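Local coordinates for scaffolding protein (Clostridium cellulolyticum, PDB 1G43) that probably binds crystalline cellulose through this family 3a carbohydrate-binding module of a cellulosomal scaffoldin, and so targets the enzyme complex to its substrate, at residues V8-G13 with A24-T29; Y140-K145 with L154-T159; D52-F57 with A119-S124; K76-F81 with E96-S101; A62-G67 with G104-G109. One frame throughout, in Å; residues are numbered along the deposited sequence.

Interaction 1 (V8-G13 with A24-T29); sequences VQFNNG and ARFKVT
Ala24 opens the pairing with Phe10, whose CE1 lies 4.3 Å from Ala24 CB. Next, Arg25 exchanges two backbone hydrogen bonds with Asn11, Arg25 N to Asn11 O and Asn11 N to Arg25 O, both bent (about 140° at the hydrogen). The Arg25 side chain is extended from CG to NE and runs obliquely across the Asn11 side chain, CD 3.5 Å from Asn11 OD1; amide and guanidinium planes are turned 78° apart. That same OD1 accepts from Gly13 N at 2.8 Å, in the plane of its carbonyl, an Asx turn that fixes the amide as the strand ends.

Phe26 follows on the face shared with Val8 and Phe10. The edge of the Phe10 ring is directed at the Phe26 face in an offset edge-to-face pair, with centroids 6.0 Å apart and planes at 63°. Val8 CG1 meets the Phe26 ring at its edge, 4.2 Å from CD2.

Lys27 and Gln9 form the straighter hydrogen-bonded pair, Gln9 N to Lys27 O being 2.9 Å, while their side chains leave the opposite face of the sheet. Val28 then lies side by side with Val8, CG2 to CG2 at 3.9 Å. From strand 41-47, Tyr45 touches Phe10, Leu43 touches Phe26 and Val28, and Leu41 touches Val28, while Tyr156 lies on Val8. The contact is thus an antiparallel beta hairpin whose apolar side forms part of the core of the beta-sandwich of this cellulose-binding module.

Interaction 2 (Y140-K145 with L154-T159); sequences YMDWQK and LAYGST
Tyr156, Gln144 and Ser158 carry most of this surface contact between the irregular 140-145 loop and the chain at and just past the end of strand 153-155. Tyr156 reaches across with its ring, and its hydroxyl donates to Asp142 OD1 over a short 2.5 Å. OD1 lies at the edge of the ring, in its plane, yet the hydroxyl meets the carboxylate from well above the carboxylate plane, 64° out of it; the two planes stand 78° apart. The backbone carbonyl of Trp143 also borders the ring edge, with Trp143 O 3.4 Å from Tyr156 OH.

Gln144 bends at chi2 (89°), and its amide folds back over the corner of chain at Tyr156 and Gly157. OE1 comes 3.7 Å from Tyr156 OH, while NE2 lies 3.9 Å from Gly157 CA. The backbone of Gly157 passes beside this side chain and leads into Ser158. There OG donates to Gln144 O at 2.7 Å, so one residue is engaged both by its amide packing and by its carbonyl.

Val8 of strand 6-11 packs against the Tyr156 side chain. Two hydroxyl donors therefore fasten the C-terminal chain to the 140-145 loop, one through a carboxylate and one through a peptide carbonyl. The short phenol-carboxylate bond would be expected to be strengthened by negative charge on Asp142, and polar bonds rather than an apolar core hold this surface junction together.

Interaction 3 (D52-F57 with A119-S124); sequences DKPLTF and ARNDWS
The Arg120 side chain is approached obliquely by Lys53, whose CD lies 3.7 Å from Arg120 CD. At the edge of the Arg120 guanidinium, in plane, is Ser124 CB, and NH1 donates to Ser124 OG at 2.7 Å, again close to the guanidinium plane. The Asp122 carboxylate is divided between partners: OD1 accepts from both N and OG of Ser124, from one face of its plane, the backbone bond making an Asx turn. OD2 receives Lys53 NZ on its syn side in a 2.7 Å salt bridge. The extended lysine crosses the Asp122 side chain at about a right angle and ends beside Ser124, to which its bond is weak.

Nearer the strands, Asn121 OD1 touches Pro54 CB at 3.2 Å, while Asn121 ND2 donates to a water that in turn donates to Leu55 O. Asn121 N bonds to Pro54 O, and Thr56 N to Ala119 O at 2.7 Å. Leu55 CD2 lies side by side with the arginine, 3.5 Å from Arg120 CG.

The contact closes one end of the antiparallel pairing of strands 55-66 and 111-120. Arg120 NH2 bonds to Gln49 O and the guanidinium makes a cation-pi contact with Phe126, beside the calcium-site residue Asp50, whereas Leu55 packs on Phe81 of strand 77-88 in the facing sheet.

Interaction 4 (K76-F81 with E96-S101); sequences KVTGSF and EVALNS
Thr78 and Ala98 exchange a nearly straight pair of backbone hydrogen bonds, Thr78 N to Ala98 O at 2.9 Å and 173°, and Ser80 and Glu96 form the next hydrogen-bonded pair. Beyond the regular strand, Asn100 N still donates to Lys76 O at 2.9 Å. CA-H...O contacts fill the intervening positions, among them Gly79 CA to Glu96 O at 3.4 Å.

Apolar contacts gather on the Val77, Val97 and Leu99 face. Val77 CG1, anti to its backbone N (chi1 179°), meets Val97 CG1 at 3.6 Å. Its other methyl, CG2, lies alongside the leucine, 4.1 Å from Leu99 CD2. Leu43 of strand 41-47 touches Val97, and Cys59 and Ala62 of strand 55-66 touch Val77.

On the opposite face the side chains are polar or small. A water joins Ser80 OG to Glu96 O, to which it donates at 2.8 Å. At the strand end, Thr78 CG2 rests 3.5 Å from Asn100 OD1, and the Asn100 and Lys76 side chains cross at about a right angle.

This hairpin is therefore two-sided: one face adds valine and leucine methyls to the sandwich interior, whereas the other carries Thr78, Ser80, Glu96 and the small Ala98, and Glu96 O has both a peptide N-H and a water as donors.

Interaction 5 (A62-G67 with G104-G109); sequences AGYMSG and GSLPAG
Tyr64 on strand 55-66 meets 104-106 without any direct hydrogen bond between the two segments; the nearest CA atoms, those of Ser66 and Pro107, are 6.7 Å apart. At Gly104 the backbone turns with phi 128°, and the tip of the tyrosine comes to its CA; a CB position here would clash with Tyr64 OH and with the preceding carbonyl O. Short strand 105-106 then leads to Pro107.

Tyr64 contributes the largest share of the contact. Its CG sits between the backbone N and the carbonyl carbon (chi1 68°), and the ring brings its OH end to Gly104 and Ser105. Gly104 CA is at the ring edge, near its plane, 3.2 Å from Tyr64 OH, and Tyr64 CE1 is 3.6 Å from Ser105 O. At the root of the side chain, Tyr64 CB meets Leu106 CD1 at 4.2 Å. Pro107 packs on backbone instead: its CD is 3.8 Å from Met65 O, and its CG 4.3 Å from Ser66 CA. A water accepts from Ser105 N at 3.3 Å and also hydrogen-bonds to Ser66 OG.

The phenol bonds to the carbonyl of Ala103, and Leu38 touches both Tyr64 and Leu106. The junction accordingly depends on van der Waals packing and a water bridge, with the buried hydroxyl satisfied by the chain immediately before Gly104.

How the interactions relate
The five contacts span one beta-sandwich. Interactions 1, 3 and 5 all reach the sheet containing strands 18-30, 55-66 and 111-120; interactions 2 and 4 reach the opposing five-stranded sheet. Interactions 3 and 5 share strand 55-66, yet their centres are 32 Å apart. Interaction 4 bridges them across the interior: Phe57 CE2 lies 3.5 Å from Gly79 N, and Val77 CG2 3.8 Å from Ala62 CB. Interactions 1 and 2 meet directly, with a probable hydrogen bond of 2.8 Å between Phe10 O and Met141 N. Interaction 3 lies near the calcium site, the Arg120 side chain about 7 Å from the ion.

Interaction 1 (V8-G13 with A24-T29)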
# COMPACT_ATOMS: atom_id res chain seq x y z
N VAL A 8 0.03 -5.52 9.27
CA VAL A 8 0.17 -5.54 7.81
C VAL A 8 1.36 -6.32 7.25
O VAL A 8 2.47 -6.24 7.77
CB VAL A 8 0.25 -4.12 7.23
CG1 VAL A 8 0.42 -4.19 5.70
CG2 VAL A 8 -0.98 -3.31 7.63
N GLN A 9 1.13 -7.09 6.20
CA GLN A 9 2.21 -7.82 5.56
C GLN A 9 2.39 -7.28 4.16
O GLN A 9 1.44 -6.74 3.56
CB GLN A 9 1.93 -9.31 5.52
CG GLN A 9 2.33 -10.01 6.79
CD GLN A 9 2.17 -11.50 6.69
OE1 GLN A 9 1.06 -12.01 6.45
NE2 GLN A 9 3.25 -12.22 6.85
N PHE A 10 3.59 -7.44 3.62
CA PHE A 10 3.93 -6.88 2.33
C PHE A 10 4.74 -7.83 1.45
O PHE A 10 5.36 -8.76 1.95
CB PHE A 10 4.70 -5.60 2.61
CG PHE A 10 5.34 -4.98 1.40
CD1 PHE A 10 4.69 -4.01 0.67
CD2 PHE A 10 6.62 -5.35 1.02
CE1 PHE A 10 5.30 -3.40 -0.44
CE2 PHE A 10 7.23 -4.76 -0.07
CZ PHE A 10 6.57 -3.78 -0.81
N ASN A 11 4.71 -7.60 0.14
CA ASN A 11 5.48 -8.38 -0.84
C ASN A 11 5.40 -7.64 -2.17
O ASN A 11 4.47 -6.87 -2.39
CB ASN A 11 4.96 -9.85 -0.97
CG ASN A 11 4.08 -10.12 -2.22
OD1 ASN A 11 4.50 -9.95 -3.37
ND2 ASN A 11 2.85 -10.58 -1.98
N ASN A 12 6.41 -7.80 -3.02
CA ASN A 12 6.41 -7.17 -4.34
C ASN A 12 6.88 -8.21 -5.38
O ASN A 12 7.48 -7.86 -6.39
CB ASN A 12 7.31 -5.93 -4.38
CG ASN A 12 8.70 -6.21 -3.84
OD1 ASN A 12 9.14 -7.36 -3.78
ND2 ASN A 12 9.40 -5.15 -3.46
N GLY A 13 6.59 -9.47 -5.12
CA GLY A 13 6.99 -10.52 -6.05
C GLY A 13 8.46 -10.40 -6.40
O GLY A 13 8.87 -10.65 -7.55
N ALA A 24 3.34 -3.27 -5.19
CA ALA A 24 3.10 -3.04 -3.77
C ALA A 24 1.86 -3.86 -3.40
O ALA A 24 0.74 -3.52 -3.79
CB ALA A 24 2.86 -1.59 -3.51
N ARG A 25 2.05 -4.94 -2.65
CA ARG A 25 0.92 -5.78 -2.26
C ARG A 25 0.83 -5.87 -0.77
O ARG A 25 1.81 -6.10 -0.09
CB ARG A 25 1.08 -7.16 -2.88
CG ARG A 25 1.18 -7.07 -4.40
CD ARG A 25 1.83 -8.29 -4.96
NE ARG A 25 1.85 -8.28 -6.42
CZ ARG A 25 2.45 -9.21 -7.14
NH1 ARG A 25 3.06 -10.22 -6.55
NH2 ARG A 25 2.43 -9.13 -8.46
N PHE A 26 -0.37 -5.69 -0.24
CA PHE A 26 -0.57 -5.71 1.20
C PHE A 26 -1.62 -6.69 1.66
O PHE A 26 -2.64 -6.88 1.01
CB PHE A 26 -1.00 -4.34 1.71
CG PHE A 26 -0.24 -3.19 1.14
CD1 PHE A 26 -0.58 -2.66 -0.10
CD2 PHE A 26 0.80 -2.62 1.85
CE1 PHE A 26 0.12 -1.56 -0.62
CE2 PHE A 26 1.51 -1.53 1.34
CZ PHE A 26 1.17 -1.00 0.10
N LYS A 27 -1.36 -7.32 2.81
CA LYS A 27 -2.36 -8.20 3.41
C LYS A 27 -2.58 -7.50 4.75
O LYS A 27 -1.72 -7.51 5.61
CB LYS A 27 -1.83 -9.62 3.60
CG LYS A 27 -2.98 -10.64 3.58
CD LYS A 27 -2.56 -12.04 4.03
CE LYS A 27 -2.05 -12.87 2.84
NZ LYS A 27 -3.08 -12.95 1.72
N VAL A 28 -3.71 -6.82 4.88
CA VAL A 28 -4.05 -6.06 6.07
C VAL A 28 -5.00 -6.84 6.96
O VAL A 28 -6.05 -7.34 6.51
CB VAL A 28 -4.70 -4.70 5.68
CG1 VAL A 28 -5.17 -3.97 6.92
CG2 VAL A 28 -3.70 -3.82 4.92
N THR A 29 -4.62 -6.99 8.23
CA THR A 29 -5.43 -7.72 9.20
C THR A 29 -5.98 -6.83 10.30
O THR A 29 -5.25 -6.09 10.96
CB THR A 29 -4.65 -8.83 9.85
OG1 THR A 29 -4.28 -9.78 8.85
CG2 THR A 29 -5.50 -9.52 10.91

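Interaction 2 (Y140-K145 with L154-T159)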
# COMPACT_ATOMS: atom_id res chain seq x y z
N TYR A 140 4.78 -12.72 1.28
CA TYR A 140 4.35 -11.75 2.28
C TYR A 140 5.29 -11.81 3.49
O TYR A 140 5.72 -12.88 3.89
CB TYR A 140 2.88 -12.00 2.72
CG TYR A 140 1.82 -11.45 1.76
CD1 TYR A 140 1.72 -10.07 1.52
CD2 TYR A 140 0.98 -12.30 1.03
CE1 TYR A 140 0.81 -9.55 0.57
CE2 TYR A 140 0.07 -11.79 0.07
CZ TYR A 140 -0.00 -10.42 -0.15
OH TYR A 140 -0.87 -9.91 -1.11
N MET A 141 5.60 -10.66 4.06
CA MET A 141 6.44 -10.60 5.23
C MET A 141 6.14 -9.32 6.03
O MET A 141 5.57 -8.38 5.49
CB MET A 141 7.91 -10.62 4.81
CG MET A 141 8.34 -9.38 4.06
SD MET A 141 10.08 -9.56 3.61
CE MET A 141 10.73 -7.93 3.93
N ASP A 142 6.54 -9.29 7.29
CA ASP A 142 6.33 -8.11 8.13
C ASP A 142 7.38 -7.10 7.70
O ASP A 142 8.56 -7.29 7.99
CB ASP A 142 6.56 -8.45 9.60
CG ASP A 142 6.35 -7.25 10.52
OD1 ASP A 142 5.20 -6.75 10.66
OD2 ASP A 142 7.35 -6.80 11.12
N TRP A 143 6.97 -6.05 7.01
CA TRP A 143 7.90 -5.04 6.54
C TRP A 143 7.40 -3.72 7.11
O TRP A 143 6.34 -3.20 6.74
CB TRP A 143 7.94 -5.06 5.00
CG TRP A 143 8.77 -3.99 4.33
CD1 TRP A 143 8.34 -3.07 3.42
CD2 TRP A 143 10.19 -3.75 4.49
NE1 TRP A 143 9.38 -2.28 3.01
CE2 TRP A 143 10.52 -2.67 3.64
CE3 TRP A 143 11.20 -4.34 5.26
CZ2 TRP A 143 11.83 -2.16 3.55
CZ3 TRP A 143 12.50 -3.84 5.17
CH2 TRP A 143 12.80 -2.76 4.32
N GLN A 144 8.19 -3.20 8.04
CA GLN A 144 7.90 -1.97 8.75
C GLN A 144 8.14 -0.67 8.00
O GLN A 144 7.93 0.43 8.56
CB GLN A 144 8.73 -1.96 10.03
CG GLN A 144 8.12 -1.17 11.13
CD GLN A 144 7.19 -2.01 11.98
OE1 GLN A 144 7.02 -3.23 11.73
NE2 GLN A 144 6.59 -1.37 12.99
N LYS A 145 8.61 -0.76 6.76
CA LYS A 145 8.88 0.45 5.99
C LYS A 145 7.69 0.95 5.14
O LYS A 145 7.83 1.81 4.26
CB LYS A 145 10.12 0.28 5.11
CG LYS A 145 11.46 0.25 5.85
CD LYS A 145 11.63 1.46 6.71
CE LYS A 145 13.10 1.77 6.99
NZ LYS A 145 13.75 2.31 5.75
N LEU A 154 -1.64 6.77 12.46
CA LEU A 154 -0.78 5.62 12.19
C LEU A 154 -1.18 4.41 13.00
O LEU A 154 -1.24 4.49 14.23
CB LEU A 154 0.68 5.99 12.52
CG LEU A 154 1.81 5.01 12.17
CD1 LEU A 154 1.97 4.88 10.68
CD2 LEU A 154 3.09 5.57 12.76
N ALA A 155 -1.43 3.30 12.33
CA ALA A 155 -1.83 2.07 13.00
C ALA A 155 -0.78 0.97 12.89
O ALA A 155 -0.76 0.04 13.71
CB ALA A 155 -3.16 1.58 12.42
N TYR A 156 0.09 1.08 11.88
CA TYR A 156 1.16 0.11 11.64
C TYR A 156 2.32 0.73 10.83
O TYR A 156 2.10 1.62 9.99
CB TYR A 156 0.62 -1.09 10.87
CG TYR A 156 1.68 -2.10 10.45
CD1 TYR A 156 2.11 -3.11 11.32
CD2 TYR A 156 2.30 -2.00 9.20
CE1 TYR A 156 3.13 -4.00 10.94
CE2 TYR A 156 3.33 -2.88 8.81
CZ TYR A 156 3.74 -3.87 9.68
OH TYR A 156 4.75 -4.71 9.28
N GLY A 157 3.53 0.29 11.12
CA GLY A 157 4.70 0.77 10.40
C GLY A 157 5.30 2.10 10.83
O GLY A 157 5.16 2.55 11.96
N SER A 158 5.99 2.73 9.89
CA SER A 158 6.65 4.00 10.15
C SER A 158 6.69 4.85 8.88
O SER A 158 6.37 4.36 7.80
CB SER A 158 8.07 3.73 10.63
OG SER A 158 8.65 2.72 9.83
N THR A 159 7.09 6.11 9.03
CA THR A 159 7.18 7.04 7.93
C THR A 159 8.62 7.57 7.97
O THR A 159 9.23 7.57 9.04
CB THR A 159 6.25 8.27 8.14
OG1 THR A 159 6.76 9.03 9.23
CG2 THR A 159 4.83 7.86 8.52

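Interaction 3 (D52-F57 with A119-S124)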
# COMPACT_ATOMS: atom_id res chain seq x y z
N ASP A 52 10.53 13.18 -13.14
CA ASP A 52 9.21 13.73 -12.97
C ASP A 52 8.33 13.39 -14.18
O ASP A 52 8.17 14.18 -15.10
CB ASP A 52 9.34 15.25 -12.78
CG ASP A 52 8.13 15.85 -12.09
OD1 ASP A 52 7.16 15.08 -11.87
OD2 ASP A 52 8.17 17.06 -11.79
N LYS A 53 7.75 12.19 -14.17
CA LYS A 53 6.91 11.75 -15.27
C LYS A 53 5.53 11.30 -14.80
O LYS A 53 5.36 10.86 -13.67
CB LYS A 53 7.58 10.59 -16.01
CG LYS A 53 8.96 10.90 -16.54
CD LYS A 53 9.52 9.76 -17.38
CE LYS A 53 10.77 10.23 -18.11
NZ LYS A 53 11.26 9.24 -19.09
N PRO A 54 4.53 11.38 -15.68
CA PRO A 54 3.16 10.97 -15.37
C PRO A 54 3.18 9.48 -15.00
O PRO A 54 3.83 8.70 -15.69
CB PRO A 54 2.42 11.17 -16.69
CG PRO A 54 3.32 12.04 -17.51
CD PRO A 54 4.70 11.67 -17.11
N LEU A 55 2.48 9.10 -13.94
CA LEU A 55 2.43 7.71 -13.49
C LEU A 55 1.03 7.13 -13.68
O LEU A 55 0.04 7.85 -13.76
CB LEU A 55 2.82 7.63 -12.02
CG LEU A 55 4.22 8.17 -11.68
CD1 LEU A 55 4.51 7.90 -10.20
CD2 LEU A 55 5.27 7.48 -12.53
N THR A 56 0.96 5.81 -13.81
CA THR A 56 -0.34 5.16 -13.94
C THR A 56 -0.43 4.15 -12.82
O THR A 56 0.50 3.39 -12.60
CB THR A 56 -0.52 4.46 -15.32
OG1 THR A 56 -0.64 5.47 -16.31
CG2 THR A 56 -1.81 3.62 -15.36
N PHE A 57 -1.54 4.20 -12.08
CA PHE A 57 -1.79 3.27 -10.99
C PHE A 57 -2.74 2.13 -11.40
O PHE A 57 -3.69 2.34 -12.14
CB PHE A 57 -2.40 4.00 -9.82
CG PHE A 57 -2.78 3.11 -8.67
CD1 PHE A 57 -1.85 2.80 -7.68
CD2 PHE A 57 -4.07 2.63 -8.55
CE1 PHE A 57 -2.21 2.03 -6.58
CE2 PHE A 57 -4.45 1.86 -7.44
CZ PHE A 57 -3.52 1.56 -6.46
N ALA A 119 3.41 2.49 -12.85
CA ALA A 119 4.51 2.64 -13.79
C ALA A 119 4.42 4.00 -14.47
O ALA A 119 3.41 4.70 -14.36
CB ALA A 119 4.45 1.52 -14.82
N ARG A 120 5.48 4.39 -15.16
CA ARG A 120 5.43 5.65 -15.86
C ARG A 120 4.71 5.40 -17.17
O ARG A 120 4.70 4.27 -17.69
CB ARG A 120 6.83 6.19 -16.16
CG ARG A 120 7.65 6.56 -14.95
CD ARG A 120 9.08 6.67 -15.34
NE ARG A 120 9.93 6.95 -14.20
CZ ARG A 120 11.25 6.85 -14.21
NH1 ARG A 120 11.87 6.48 -15.32
NH2 ARG A 120 11.96 7.13 -13.11
N ASN A 121 4.08 6.44 -17.69
CA ASN A 121 3.36 6.32 -18.94
C ASN A 121 4.28 5.90 -20.09
O ASN A 121 3.80 5.35 -21.07
CB ASN A 121 2.69 7.65 -19.26
CG ASN A 121 1.58 7.99 -18.27
OD1 ASN A 121 0.89 9.01 -18.41
ND2 ASN A 121 1.40 7.15 -17.24
N ASP A 122 5.59 6.13 -19.97
CA ASP A 122 6.50 5.77 -21.04
C ASP A 122 7.27 4.50 -20.76
O ASP A 122 8.20 4.17 -21.48
CB ASP A 122 7.49 6.89 -21.32
CG ASP A 122 8.39 7.23 -20.13
OD1 ASP A 122 8.61 6.41 -19.22
OD2 ASP A 122 8.92 8.35 -20.13
N TRP A 123 6.88 3.80 -19.71
CA TRP A 123 7.52 2.56 -19.32
C TRP A 123 9.01 2.58 -19.06
O TRP A 123 9.63 1.54 -19.06
CB TRP A 123 7.19 1.45 -20.34
CG TRP A 123 5.74 1.22 -20.40
CD1 TRP A 123 4.86 1.81 -21.26
CD2 TRP A 123 4.96 0.42 -19.51
NE1 TRP A 123 3.56 1.44 -20.94
CE2 TRP A 123 3.60 0.58 -19.88
CE3 TRP A 123 5.27 -0.42 -18.43
CZ2 TRP A 123 2.55 -0.07 -19.20
CZ3 TRP A 123 4.23 -1.07 -17.76
CH2 TRP A 123 2.88 -0.89 -18.15
N SER A 124 9.59 3.75 -18.86
CA SER A 124 11.02 3.81 -18.56
C SER A 124 11.24 3.25 -17.15
O SER A 124 10.31 3.17 -16.33
CB SER A 124 11.55 5.27 -18.66
OG SER A 124 10.86 6.16 -17.79
O HOH W 1 -1.29 8.02 -16.24

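Interaction 4 (K76-F81 with E96-S101)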
# COMPACT_ATOMS: atom_id res chain seq x y z
N LYS A 76 -12.73 -1.01 -6.29
CA LYS A 76 -12.90 0.04 -5.29
C LYS A 76 -11.63 0.67 -4.74
O LYS A 76 -11.69 1.53 -3.87
CB LYS A 76 -13.68 -0.49 -4.10
CG LYS A 76 -15.16 -0.27 -4.21
CD LYS A 76 -15.86 -1.41 -4.87
CE LYS A 76 -17.30 -1.03 -5.14
NZ LYS A 76 -18.12 -2.25 -5.23
N VAL A 77 -10.48 0.25 -5.24
CA VAL A 77 -9.23 0.79 -4.76
C VAL A 77 -8.70 1.93 -5.62
O VAL A 77 -8.79 1.89 -6.83
CB VAL A 77 -8.20 -0.36 -4.68
CG1 VAL A 77 -6.85 0.15 -4.20
CG2 VAL A 77 -8.75 -1.43 -3.78
N THR A 78 -8.17 2.97 -5.00
CA THR A 78 -7.62 4.07 -5.76
C THR A 78 -6.20 4.34 -5.26
O THR A 78 -5.86 4.01 -4.10
CB THR A 78 -8.45 5.38 -5.59
OG1 THR A 78 -8.35 5.86 -4.24
CG2 THR A 78 -9.90 5.13 -5.92
N GLY A 79 -5.39 4.93 -6.14
CA GLY A 79 -4.02 5.25 -5.81
C GLY A 79 -3.74 6.71 -6.07
O GLY A 79 -4.29 7.27 -7.00
N SER A 80 -2.91 7.32 -5.24
CA SER A 80 -2.55 8.73 -5.39
C SER A 80 -1.07 8.91 -5.17
O SER A 80 -0.47 8.21 -4.37
CB SER A 80 -3.28 9.60 -4.37
OG SER A 80 -4.64 9.67 -4.72
N PHE A 81 -0.49 9.89 -5.86
CA PHE A 81 0.93 10.16 -5.73
C PHE A 81 1.16 11.58 -5.23
O PHE A 81 0.84 12.57 -5.91
CB PHE A 81 1.59 9.89 -7.07
CG PHE A 81 1.44 8.48 -7.53
CD1 PHE A 81 2.17 7.45 -6.91
CD2 PHE A 81 0.58 8.16 -8.57
CE1 PHE A 81 2.06 6.14 -7.34
CE2 PHE A 81 0.45 6.84 -9.01
CZ PHE A 81 1.20 5.82 -8.39
N GLU A 96 -0.24 6.58 -2.16
CA GLU A 96 -1.22 6.44 -1.11
C GLU A 96 -2.35 5.61 -1.67
O GLU A 96 -2.99 6.01 -2.63
CB GLU A 96 -1.78 7.77 -0.63
CG GLU A 96 -2.77 7.57 0.51
CD GLU A 96 -3.25 8.87 1.11
OE1 GLU A 96 -4.01 9.59 0.44
OE2 GLU A 96 -2.85 9.16 2.25
N VAL A 97 -2.57 4.45 -1.08
CA VAL A 97 -3.64 3.57 -1.52
C VAL A 97 -4.87 3.79 -0.63
O VAL A 97 -4.76 3.82 0.60
CB VAL A 97 -3.20 2.09 -1.45
CG1 VAL A 97 -4.31 1.20 -1.94
CG2 VAL A 97 -1.99 1.88 -2.32
N ALA A 98 -6.03 3.97 -1.24
CA ALA A 98 -7.25 4.18 -0.47
C ALA A 98 -8.36 3.38 -1.08
O ALA A 98 -8.19 2.82 -2.15
CB ALA A 98 -7.61 5.64 -0.47
N LEU A 99 -9.51 3.33 -0.41
CA LEU A 99 -10.67 2.59 -0.92
C LEU A 99 -11.91 3.48 -0.90
O LEU A 99 -12.07 4.31 -0.00
CB LEU A 99 -10.91 1.32 -0.11
CG LEU A 99 -9.77 0.29 -0.09
CD1 LEU A 99 -8.89 0.54 1.10
CD2 LEU A 99 -10.32 -1.11 -0.01
N ASN A 100 -12.77 3.34 -1.90
CA ASN A 100 -13.98 4.17 -1.98
C ASN A 100 -14.92 4.01 -0.77
O ASN A 100 -14.85 3.05 -0.00
CB ASN A 100 -14.75 3.87 -3.27
CG ASN A 100 -13.92 4.10 -4.54
OD1 ASN A 100 -13.14 5.06 -4.62
ND2 ASN A 100 -14.10 3.22 -5.55
N SER A 101 -15.81 4.97 -0.64
CA SER A 101 -16.75 5.02 0.47
C SER A 101 -17.56 3.75 0.72
O SER A 101 -17.94 3.45 1.86
CB SER A 101 -17.70 6.20 0.25
OG SER A 101 -18.45 6.02 -0.96
O HOH W 2 -5.39 7.45 -3.11

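Interaction 5 (A62-G67 with G104-G109)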
# COMPACT_ATOMS: atom_id res chain seq x y z
N ALA A 62 -8.16 -7.07 -5.27
CA ALA A 62 -8.40 -6.72 -3.88
C ALA A 62 -9.63 -7.47 -3.44
O ALA A 62 -10.64 -7.49 -4.16
CB ALA A 62 -8.60 -5.23 -3.72
N GLY A 63 -9.57 -8.08 -2.27
CA GLY A 63 -10.71 -8.83 -1.79
C GLY A 63 -10.66 -9.23 -0.34
O GLY A 63 -9.60 -9.15 0.30
N TYR A 64 -11.82 -9.64 0.18
CA TYR A 64 -11.93 -10.08 1.57
C TYR A 64 -13.23 -10.81 1.89
O TYR A 64 -14.23 -10.74 1.16
CB TYR A 64 -11.75 -8.90 2.53
CG TYR A 64 -12.88 -7.90 2.49
CD1 TYR A 64 -14.00 -8.04 3.32
CD2 TYR A 64 -12.84 -6.82 1.62
CE1 TYR A 64 -15.05 -7.13 3.27
CE2 TYR A 64 -13.88 -5.91 1.57
CZ TYR A 64 -14.98 -6.07 2.40
OH TYR A 64 -15.99 -5.13 2.38
N MET A 65 -13.20 -11.53 3.01
CA MET A 65 -14.30 -12.32 3.50
C MET A 65 -15.15 -11.52 4.46
O MET A 65 -14.64 -10.90 5.40
CB MET A 65 -13.76 -13.55 4.20
CG MET A 65 -13.13 -14.53 3.23
SD MET A 65 -14.45 -15.33 2.33
CE MET A 65 -14.79 -16.66 3.60
N SER A 66 -16.46 -11.52 4.21
CA SER A 66 -17.43 -10.83 5.05
C SER A 66 -18.33 -11.99 5.45
O SER A 66 -19.13 -12.47 4.64
CB SER A 66 -18.21 -9.80 4.23
OG SER A 66 -18.67 -8.72 5.02
N GLY A 67 -18.19 -12.48 6.68
CA GLY A 67 -19.03 -13.60 7.09
C GLY A 67 -18.58 -14.75 6.22
O GLY A 67 -17.40 -15.10 6.24
N GLY A 104 -16.75 -1.33 1.91
CA GLY A 104 -17.32 -2.27 2.87
C GLY A 104 -16.70 -2.15 4.25
O GLY A 104 -16.02 -1.18 4.57
N SER A 105 -16.93 -3.14 5.11
CA SER A 105 -16.35 -3.09 6.45
C SER A 105 -15.56 -4.36 6.66
O SER A 105 -16.00 -5.45 6.30
CB SER A 105 -17.45 -2.96 7.52
OG SER A 105 -17.08 -2.05 8.56
N LEU A 106 -14.36 -4.22 7.21
CA LEU A 106 -13.52 -5.37 7.45
C LEU A 106 -13.86 -5.86 8.85
O LEU A 106 -13.71 -5.14 9.83
CB LEU A 106 -12.05 -4.99 7.35
CG LEU A 106 -11.02 -6.12 7.50
CD1 LEU A 106 -11.12 -7.13 6.32
CD2 LEU A 106 -9.65 -5.50 7.56
N PRO A 107 -14.34 -7.09 8.96
CA PRO A 107 -14.70 -7.61 10.28
C PRO A 107 -13.50 -7.85 11.20
O PRO A 107 -12.40 -8.19 10.74
CB PRO A 107 -15.42 -8.92 9.95
CG PRO A 107 -15.78 -8.79 8.44
CD PRO A 107 -14.57 -8.09 7.91
N ALA A 108 -13.74 -7.68 12.50
CA ALA A 108 -12.72 -7.91 13.52
C ALA A 108 -12.02 -9.24 13.20
O ALA A 108 -12.67 -10.26 12.96
CB ALA A 108 -13.39 -7.97 14.92
N GLY A 109 -10.69 -9.22 13.20
CA GLY A 109 -9.93 -10.42 12.88
C GLY A 109 -9.95 -10.76 11.39
O GLY A 109 -9.38 -11.78 10.99
O HOH W 3 -18.99 -5.56 4.37